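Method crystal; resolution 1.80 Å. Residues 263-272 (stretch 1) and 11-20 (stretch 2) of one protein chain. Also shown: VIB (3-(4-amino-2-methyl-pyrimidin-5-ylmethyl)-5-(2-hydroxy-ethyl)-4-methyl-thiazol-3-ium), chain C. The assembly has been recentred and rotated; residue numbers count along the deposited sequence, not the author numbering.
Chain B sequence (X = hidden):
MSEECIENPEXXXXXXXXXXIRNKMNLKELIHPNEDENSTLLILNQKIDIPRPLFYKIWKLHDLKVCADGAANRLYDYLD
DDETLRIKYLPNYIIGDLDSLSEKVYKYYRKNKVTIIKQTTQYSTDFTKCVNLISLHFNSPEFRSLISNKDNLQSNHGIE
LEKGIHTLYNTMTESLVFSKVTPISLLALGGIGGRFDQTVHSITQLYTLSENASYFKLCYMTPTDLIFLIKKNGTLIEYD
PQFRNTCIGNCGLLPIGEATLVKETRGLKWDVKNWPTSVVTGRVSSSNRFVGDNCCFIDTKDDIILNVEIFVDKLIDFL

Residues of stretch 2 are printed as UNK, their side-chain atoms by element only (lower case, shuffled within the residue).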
ATOM      1  N   LYS B 263     -19.540  13.335  -3.137  1.00 21.96           N
ATOM      2  CA  LYS B 263     -20.755  14.136  -3.128  1.00 24.05           C
ATOM      3  C   LYS B 263     -21.139  14.589  -1.727  1.00 23.65           C
ATOM      4  O   LYS B 263     -21.501  15.749  -1.513  1.00 23.48           O
ATOM      5  CB  LYS B 263     -21.908  13.349  -3.752  1.00 26.41           C
ATOM      6  CG  LYS B 263     -23.223  14.106  -3.750  1.00 30.34           C
ATOM      7  CD  LYS B 263     -24.263  13.438  -4.630  1.00 33.37           C
ATOM      8  CE  LYS B 263     -25.547  14.249  -4.642  1.00 35.50           C
ATOM      9  NZ  LYS B 263     -25.264  15.683  -4.936  1.00 37.42           N
ATOM     10  N   GLU B 264     -21.056  13.671  -0.770  1.00 24.18           N
ATOM     11  CA  GLU B 264     -21.404  13.991   0.604  1.00 24.02           C
ATOM     12  C   GLU B 264     -21.117  12.862   1.581  1.00 23.59           C
ATOM     13  O   GLU B 264     -21.213  11.683   1.240  1.00 22.38           O
ATOM     14  CB  GLU B 264     -22.890  14.362   0.693  1.00 26.70           C
ATOM     15  CG  GLU B 264     -23.477  14.270   2.096  1.00 28.66           C
ATOM     16  CD  GLU B 264     -24.961  14.573   2.135  1.00 31.22           C
ATOM     17  OE1 GLU B 264     -25.695  14.064   1.260  1.00 32.09           O
ATOM     18  OE2 GLU B 264     -25.397  15.308   3.046  1.00 31.73           O
ATOM     19  N   THR B 265     -20.747  13.244   2.798  1.00 22.08           N
ATOM     20  CA  THR B 265     -20.494  12.293   3.867  1.00 21.32           C
ATOM     21  C   THR B 265     -21.180  12.855   5.100  1.00 22.13           C
ATOM     22  O   THR B 265     -21.282  14.071   5.263  1.00 21.94           O
ATOM     23  CB  THR B 265     -18.993  12.128   4.180  1.00 20.11           C
ATOM     24  OG1 THR B 265     -18.474  13.347   4.728  1.00 18.47           O
ATOM     25  CG2 THR B 265     -18.230  11.759   2.922  1.00 17.97           C
ATOM     26  N   ARG B 266     -21.675  11.961   5.945  1.00 22.63           N
ATOM     27  CA  ARG B 266     -22.337  12.342   7.183  1.00 22.54           C
ATOM     28  C   ARG B 266     -21.864  11.349   8.232  1.00 21.44           C
ATOM     29  O   ARG B 266     -22.009  10.141   8.054  1.00 21.99           O
ATOM     30  CB  ARG B 266     -23.862  12.251   7.039  1.00 23.71           C
ATOM     31  CG  ARG B 266     -24.479  13.234   6.056  1.00 26.34           C
ATOM     32  CD  ARG B 266     -26.001  13.115   6.061  1.00 29.38           C
ATOM     33  NE  ARG B 266     -26.641  14.104   5.196  1.00 32.95           N
ATOM     34  CZ  ARG B 266     -27.957  14.239   5.056  1.00 34.97           C
ATOM     35  NH1 ARG B 266     -28.788  13.448   5.723  1.00 36.29           N
ATOM     36  NH2 ARG B 266     -28.446  15.166   4.241  1.00 36.73           N
ATOM     37  N   GLY B 267     -21.275  11.846   9.313  1.00 19.61           N
ATOM     38  CA  GLY B 267     -20.813  10.945  10.351  1.00 19.25           C
ATOM     39  C   GLY B 267     -19.309  10.783  10.454  1.00 18.52           C
ATOM     40  O   GLY B 267     -18.833   9.890  11.151  1.00 19.41           O
ATOM     41  N   LEU B 268     -18.560  11.627   9.752  1.00 19.16           N
ATOM     42  CA  LEU B 268     -17.103  11.583   9.807  1.00 18.35           C
ATOM     43  C   LEU B 268     -16.642  12.837  10.547  1.00 18.32           C
ATOM     44  O   LEU B 268     -17.253  13.898  10.405  1.00 18.56           O
ATOM     45  CB  LEU B 268     -16.506  11.566   8.395  1.00 18.97           C
ATOM     46  CG  LEU B 268     -16.719  10.329   7.516  1.00 19.51           C
ATOM     47  CD1 LEU B 268     -16.161  10.595   6.122  1.00 19.05           C
ATOM     48  CD2 LEU B 268     -16.036   9.121   8.143  1.00 20.28           C
ATOM     49  N   LYS B 269     -15.578  12.714  11.338  1.00 18.42           N
ATOM     50  CA  LYS B 269     -15.051  13.851  12.089  1.00 18.12           C
ATOM     51  C   LYS B 269     -14.961  15.054  11.160  1.00 18.86           C
ATOM     52  O   LYS B 269     -15.234  16.185  11.558  1.00 18.53           O
ATOM     53  CB  LYS B 269     -13.670  13.519  12.655  1.00 17.93           C
ATOM     54  CG  LYS B 269     -13.019  14.661  13.424  1.00 19.03           C
ATOM     55  CD  LYS B 269     -13.820  15.082  14.646  1.00 19.79           C
ATOM     56  CE  LYS B 269     -13.105  16.200  15.394  1.00 20.01           C
ATOM     57  NZ  LYS B 269     -13.878  16.672  16.576  1.00 21.51           N
ATOM     58  N   TRP B 270     -14.578  14.789   9.917  1.00 18.95           N
ATOM     59  CA  TRP B 270     -14.477  15.818   8.895  1.00 19.24           C
ATOM     60  C   TRP B 270     -15.385  15.405   7.740  1.00 19.63           C
ATOM     61  O   TRP B 270     -15.009  14.577   6.909  1.00 19.33           O
ATOM     62  CB  TRP B 270     -13.030  15.952   8.415  1.00 19.71           C
ATOM     63  CG  TRP B 270     -12.136  16.617   9.419  1.00 18.98           C
ATOM     64  CD1 TRP B 270     -11.958  17.960   9.600  1.00 19.84           C
ATOM     65  CD2 TRP B 270     -11.319  15.967  10.400  1.00 19.35           C
ATOM     66  NE1 TRP B 270     -11.080  18.187  10.636  1.00 19.68           N
ATOM     67  CE2 TRP B 270     -10.677  16.981  11.149  1.00 18.84           C
ATOM     68  CE3 TRP B 270     -11.075  14.626  10.729  1.00 18.61           C
ATOM     69  CZ2 TRP B 270      -9.795  16.694  12.197  1.00 19.67           C
ATOM     70  CZ3 TRP B 270     -10.196  14.341  11.776  1.00 18.71           C
ATOM     71  CH2 TRP B 270      -9.573  15.373  12.499  1.00 18.39           C
ATOM     72  N   ASP B 271     -16.593  15.963   7.715  1.00 18.73           N
ATOM     73  CA  ASP B 271     -17.554  15.661   6.659  1.00 20.00           C
ATOM     74  C   ASP B 271     -17.358  16.609   5.489  1.00 20.36           C
ATOM     75  O   ASP B 271     -17.046  17.786   5.679  1.00 21.42           O
ATOM     76  CB  ASP B 271     -18.993  15.786   7.169  1.00 19.09           C
ATOM     77  CG  ASP B 271     -19.476  14.534   7.877  1.00 18.72           C
ATOM     78  OD1 ASP B 271     -19.086  13.424   7.457  1.00 19.30           O
ATOM     79  OD2 ASP B 271     -20.262  14.658   8.839  1.00 20.41           O
ATOM     80  N   VAL B 272     -17.549  16.097   4.278  1.00 20.66           N
ATOM     81  CA  VAL B 272     -17.377  16.905   3.079  1.00 21.10           C
ATOM     82  C   VAL B 272     -18.587  16.853   2.151  1.00 21.84           C
ATOM     83  O   VAL B 272     -19.449  15.986   2.283  1.00 22.30           O
ATOM     84  CB  VAL B 272     -16.128  16.456   2.289  1.00 20.95           C
ATOM     85  CG1 VAL B 272     -14.884  16.649   3.137  1.00 22.38           C
ATOM     86  CG2 VAL B 272     -16.260  15.001   1.887  1.00 20.22           C
ATOM     87  N   UNK B  11     -19.056  13.272  18.580  1.00 22.27           N
ATOM     88  CA  UNK B  11     -20.203  12.390  18.372  1.00 22.51           C
ATOM     89  C   UNK B  11     -21.463  13.115  17.904  1.00 22.85           C
ATOM     90  O   UNK B  11     -21.898  14.088  18.520  1.00 22.73           O
ATOM     91  c   UNK B  11     -20.516  11.616  19.658  1.00 22.49           C
ATOM     92  n   UNK B  11     -18.756   8.220  19.519  1.00 22.86           N
ATOM     93  c   UNK B  11     -19.505  10.532  20.023  1.00 22.30           C
ATOM     94  c   UNK B  11     -17.449   8.236  19.276  1.00 23.43           C
ATOM     95  n   UNK B  11     -16.692   7.216  19.660  1.00 22.59           N
ATOM     96  n   UNK B  11     -16.894   9.269  18.656  1.00 21.81           N
ATOM     97  c   UNK B  11     -19.678   9.294  19.153  1.00 23.24           C
ATOM     98  N   UNK B  12     -22.046  12.630  16.811  1.00 23.18           N
ATOM     99  CA  UNK B  12     -23.268  13.213  16.265  1.00 23.71           C
ATOM    100  C   UNK B  12     -24.189  12.091  15.799  1.00 24.68           C
ATOM    101  O   UNK B  12     -23.828  10.912  15.834  1.00 23.86           O
ATOM    102  c   UNK B  12     -22.468  13.971  12.518  1.00 24.61           C
ATOM    103  c   UNK B  12     -22.539  13.234  13.848  1.00 24.33           C
ATOM    104  c   UNK B  12     -22.993  14.105  15.027  1.00 23.55           C
ATOM    105  c   UNK B  12     -21.933  15.149  15.351  1.00 24.80           C
ATOM    106  N   UNK B  13     -25.385  12.475  15.368  1.00 26.31           N
ATOM    107  CA  UNK B  13     -26.365  11.541  14.837  1.00 29.20           C
ATOM    108  C   UNK B  13     -26.680  12.069  13.446  1.00 31.01           C
ATOM    109  O   UNK B  13     -26.949  13.253  13.265  1.00 30.66           O
ATOM    110  n   UNK B  13     -28.117   9.963  19.821  1.00 37.01           N
ATOM    111  c   UNK B  13     -27.608  10.681  16.935  1.00 31.78           C
ATOM    112  c   UNK B  13     -29.070   9.637  18.730  1.00 35.50           C
ATOM    113  c   UNK B  13     -27.648  11.536  15.672  1.00 29.48           C
ATOM    114  c   UNK B  13     -28.995  10.630  17.578  1.00 33.33           C
ATOM    115  N   UNK B  14     -26.624  11.193  12.459  1.00 33.45           N
ATOM    116  CA  UNK B  14     -26.914  11.604  11.108  1.00 36.44           C
ATOM    117  C   UNK B  14     -28.366  11.293  10.880  1.00 38.92           C
ATOM    118  O   UNK B  14     -29.013  10.623  11.692  1.00 40.36           O
ATOM    119  c   UNK B  14     -26.485   9.372   9.954  1.00 35.66           C
ATOM    120  c   UNK B  14     -26.053  10.850  10.069  1.00 35.90           C
ATOM    121  c   UNK B  14     -24.595  10.919  10.478  1.00 35.50           C
ATOM    122  c   UNK B  14     -25.684   8.579   8.949  1.00 35.33           C
ATOM    123  N   UNK B  15     -28.923  11.803   9.800  1.00 41.95           N
ATOM    124  CA  UNK B  15     -30.332  11.493   9.583  1.00 45.10           C
ATOM    125  C   UNK B  15     -30.612  10.759   8.258  1.00 47.49           C
ATOM    126  O   UNK B  15     -29.733  10.215   7.657  1.00 48.43           O
ATOM    127  N   UNK B  16     -31.831  10.792   7.754  1.00 49.18           N
ATOM    128  CA  UNK B  16     -32.218  10.231   6.478  1.00 51.00           C
ATOM    129  C   UNK B  16     -32.840  11.434   5.755  1.00 52.04           C
ATOM    130  O   UNK B  16     -33.659  11.306   4.846  1.00 52.87           O
ATOM    131  c   UNK B  16     -32.563   7.785   6.961  1.00 51.39           C
ATOM    132  o   UNK B  16     -34.105   9.407   7.793  1.00 51.88           O
ATOM    133  c   UNK B  16     -33.243   9.098   6.694  1.00 51.47           C
ATOM    134  N   UNK B  17     -32.494  12.596   6.302  1.00 53.05           N
ATOM    135  CA  UNK B  17     -32.929  13.912   5.836  1.00 53.42           C
ATOM    136  C   UNK B  17     -33.558  14.019   4.437  1.00 53.59           C
ATOM    137  O   UNK B  17     -34.750  14.314   4.273  1.00 53.89           O
ATOM    138  o   UNK B  17     -30.043  14.848   7.592  1.00 55.41           O
ATOM    139  c   UNK B  17     -31.755  14.899   5.927  1.00 54.00           C
ATOM    140  c   UNK B  17     -31.249  15.073   7.337  1.00 54.41           C
ATOM    141  o   UNK B  17     -32.074  15.445   8.189  1.00 54.86           O
ATOM    142  N   UNK B  18     -32.740  13.783   3.424  1.00 53.14           N
ATOM    143  CA  UNK B  18     -33.198  13.844   2.040  1.00 52.49           C
ATOM    144  C   UNK B  18     -32.482  12.748   1.261  1.00 51.82           C
ATOM    145  O   UNK B  18     -33.087  11.993   0.493  1.00 52.69           O
ATOM    146  c   UNK B  18     -34.730  16.645   2.198  1.00 52.66           C
ATOM    147  c   UNK B  18     -33.220  16.467   2.189  1.00 52.75           C
ATOM    148  c   UNK B  18     -32.846  15.196   1.422  1.00 52.50           C
ATOM    149  c   UNK B  18     -32.539  17.672   1.551  1.00 52.61           C
ATOM    150  N   UNK B  19     -31.175  12.696   1.486  1.00 50.57           N
ATOM    151  CA  UNK B  19     -30.264  11.747   0.863  1.00 49.56           C
ATOM    152  C   UNK B  19     -30.871  10.395   0.512  1.00 49.76           C
ATOM    153  O   UNK B  19     -31.919  10.004   1.030  1.00 50.60           O
ATOM    154  c   UNK B  19     -28.414  10.249   3.923  1.00 51.16           C
ATOM    155  c   UNK B  19     -29.060  11.485   1.777  1.00 49.09           C
ATOM    156  c   UNK B  19     -29.533  10.798   3.061  1.00 47.94           C
ATOM    157  c   UNK B  19     -28.365  12.795   2.114  1.00 46.46           C
ATOM    158  N   UNK B  20     -30.181   9.672  -0.362  1.00 49.27           N
ATOM    159  CA  UNK B  20     -30.628   8.359  -0.789  1.00 48.65           C
ATOM    160  C   UNK B  20     -29.566   7.300  -0.531  1.00 47.61           C
ATOM    161  O   UNK B  20     -28.438   7.392  -1.018  1.00 47.82           O
ATOM    162  c   UNK B  20     -32.236   9.229  -2.536  1.00 49.67           C
ATOM    163  c   UNK B  20     -31.002   8.391  -2.270  1.00 49.15           C
ATOM    164  n   UNK B  20     -32.065  10.308  -3.290  1.00 49.43           N
ATOM    165  o   UNK B  20     -33.329   8.913  -2.065  1.00 50.00           O
TER
HETATM  166  CM2 VIB C 702     -11.507  16.013   4.504  1.00 19.59           C
HETATM  167  N4A VIB C 702      -8.625  17.585   8.216  1.00 17.96           N
HETATM  168  CM4 VIB C 702      -6.292  14.362  11.407  1.00 20.38           C
HETATM  169  O1  VIB C 702      -2.305  13.209   9.146  1.00 27.41           O
HETATM  170  C7  VIB C 702      -2.610  13.350  10.537  1.00 24.95           C
HETATM  171  C6  VIB C 702      -3.298  14.719  10.782  1.00 22.69           C
HETATM  172  C2  VIB C 702      -5.915  15.295   7.946  1.00 19.66           C
HETATM  173  S1  VIB C 702      -4.130  15.382   8.065  1.00 20.79           S
HETATM  174  C5  VIB C 702      -4.433  14.913   9.781  1.00 21.35           C
HETATM  175  C4  VIB C 702      -5.760  14.754  10.037  1.00 20.13           C
HETATM  176  N3  VIB C 702      -6.507  14.978   9.012  1.00 20.03           N
HETATM  177  C7A VIB C 702      -7.993  14.872   9.037  1.00 17.97           C
HETATM  178  C4A VIB C 702      -9.187  16.511   7.497  1.00 17.20           C
HETATM  179  N3A VIB C 702     -10.037  16.781   6.402  1.00 19.14           N
HETATM  180  C2A VIB C 702     -10.605  15.725   5.671  1.00 18.92           C
HETATM  181  N1A VIB C 702     -10.326  14.397   6.041  1.00 19.07           N
HETATM  182  C6A VIB C 702      -9.479  14.123   7.133  1.00 17.72           C
HETATM  183  C5A VIB C 702      -8.907  15.176   7.869  1.00 18.36           C

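Position 11 carries seven side-chain atoms: three carbons in a row, a nitrogen, then a carbon bearing two more nitrogens. This guanidinium-tipped chain is arginine, Arg-11; it stays out of reach of stretch 1 and finds its hydrogen bonds elsewhere in the structure.

At position 12 there are four carbons, forked at the first, with one arm two carbons long. That arm points at the turn after the strand, its terminal carbon 4.0 Å from Gly-267 N. The branching pattern is that of isoleucine, and the atom of Ile-12 concerned, CD1, also lies 4.3 Å from Asp-271 OD2.

Position 13 has four carbons in a row ending in a nitrogen and directs its CA-to-CB bond away from stretch 1. An unbranched chain of this kind is lysine; Lys-13 makes no contact here.

The four carbons at position 14 are again forked at the first, with one arm of two carbons and one of a single carbon. The shorter arm packs against the backbone where the strand gives way to the turn, 3.6 Å from Arg-266 C. This is a second isoleucine, Ile-14, and its CG2 is also 3.8 Å from Arg-266 CB. Ile-14 CG2 also lies 3.6 Å from Gly-267 N. A CB on Gly-267 would sit tightly against it, although the backbone angles of Gly-267 call for glycine by themselves.

Position 15 has no side-chain atoms and is therefore glycine. The carbonyl O of Gly-15 lies near the plane of the Arg-266 guanidinium, at its edge, but 3.9 Å from NH1.

At position 16 one carbon carries an oxygen and a second carbon, which identifies threonine. Thr-16 is exposed, and its CA-to-CB bond points away from the strand.

Position 17 shows two carbons, the second carrying two oxygens, one of them 2.7 Å from Arg-266 NH1. The carboxylate on so short a chain is that of aspartate, and Asp-17 OD2 forms a salt bridge with Arg-266.

Position 18 bears four carbons forked at the second, the pattern of leucine; the CA-to-CB bond of Leu-18 points sideways, and the residue does not engage stretch 1.

Position 19 returns to four carbons forked at the first, one arm two carbons long; its one-carbon arm lies 3.1 Å from Glu-264 OE1 and 3.2 Å from Arg-266 NH2. This is isoleucine, and CG2 of Ile-19 lies over one face of the Arg-266 guanidinium.

Position 20 ends the segment with two carbons, the second carrying one oxygen and one nitrogen. This is asparagine, and Asn-20 lies out of reach.

The contact centres on Arg-266, whose extended side chain is held within its own strand by a salt bridge from NE to Glu-264 OE2 (2.8 Å). Asp-17 adds a second carboxylate to the same guanidinium, while Ile-14 and Ile-19 pack against Arg-266 at its CB and its guanidinium face. No hydrogen bond crosses between the stretches, so this irregular segment meets the strand and the turn after it through one salt bridge and the packing of isoleucine side chains.

Stretch 2 (11-20) RIKIGTDLIN
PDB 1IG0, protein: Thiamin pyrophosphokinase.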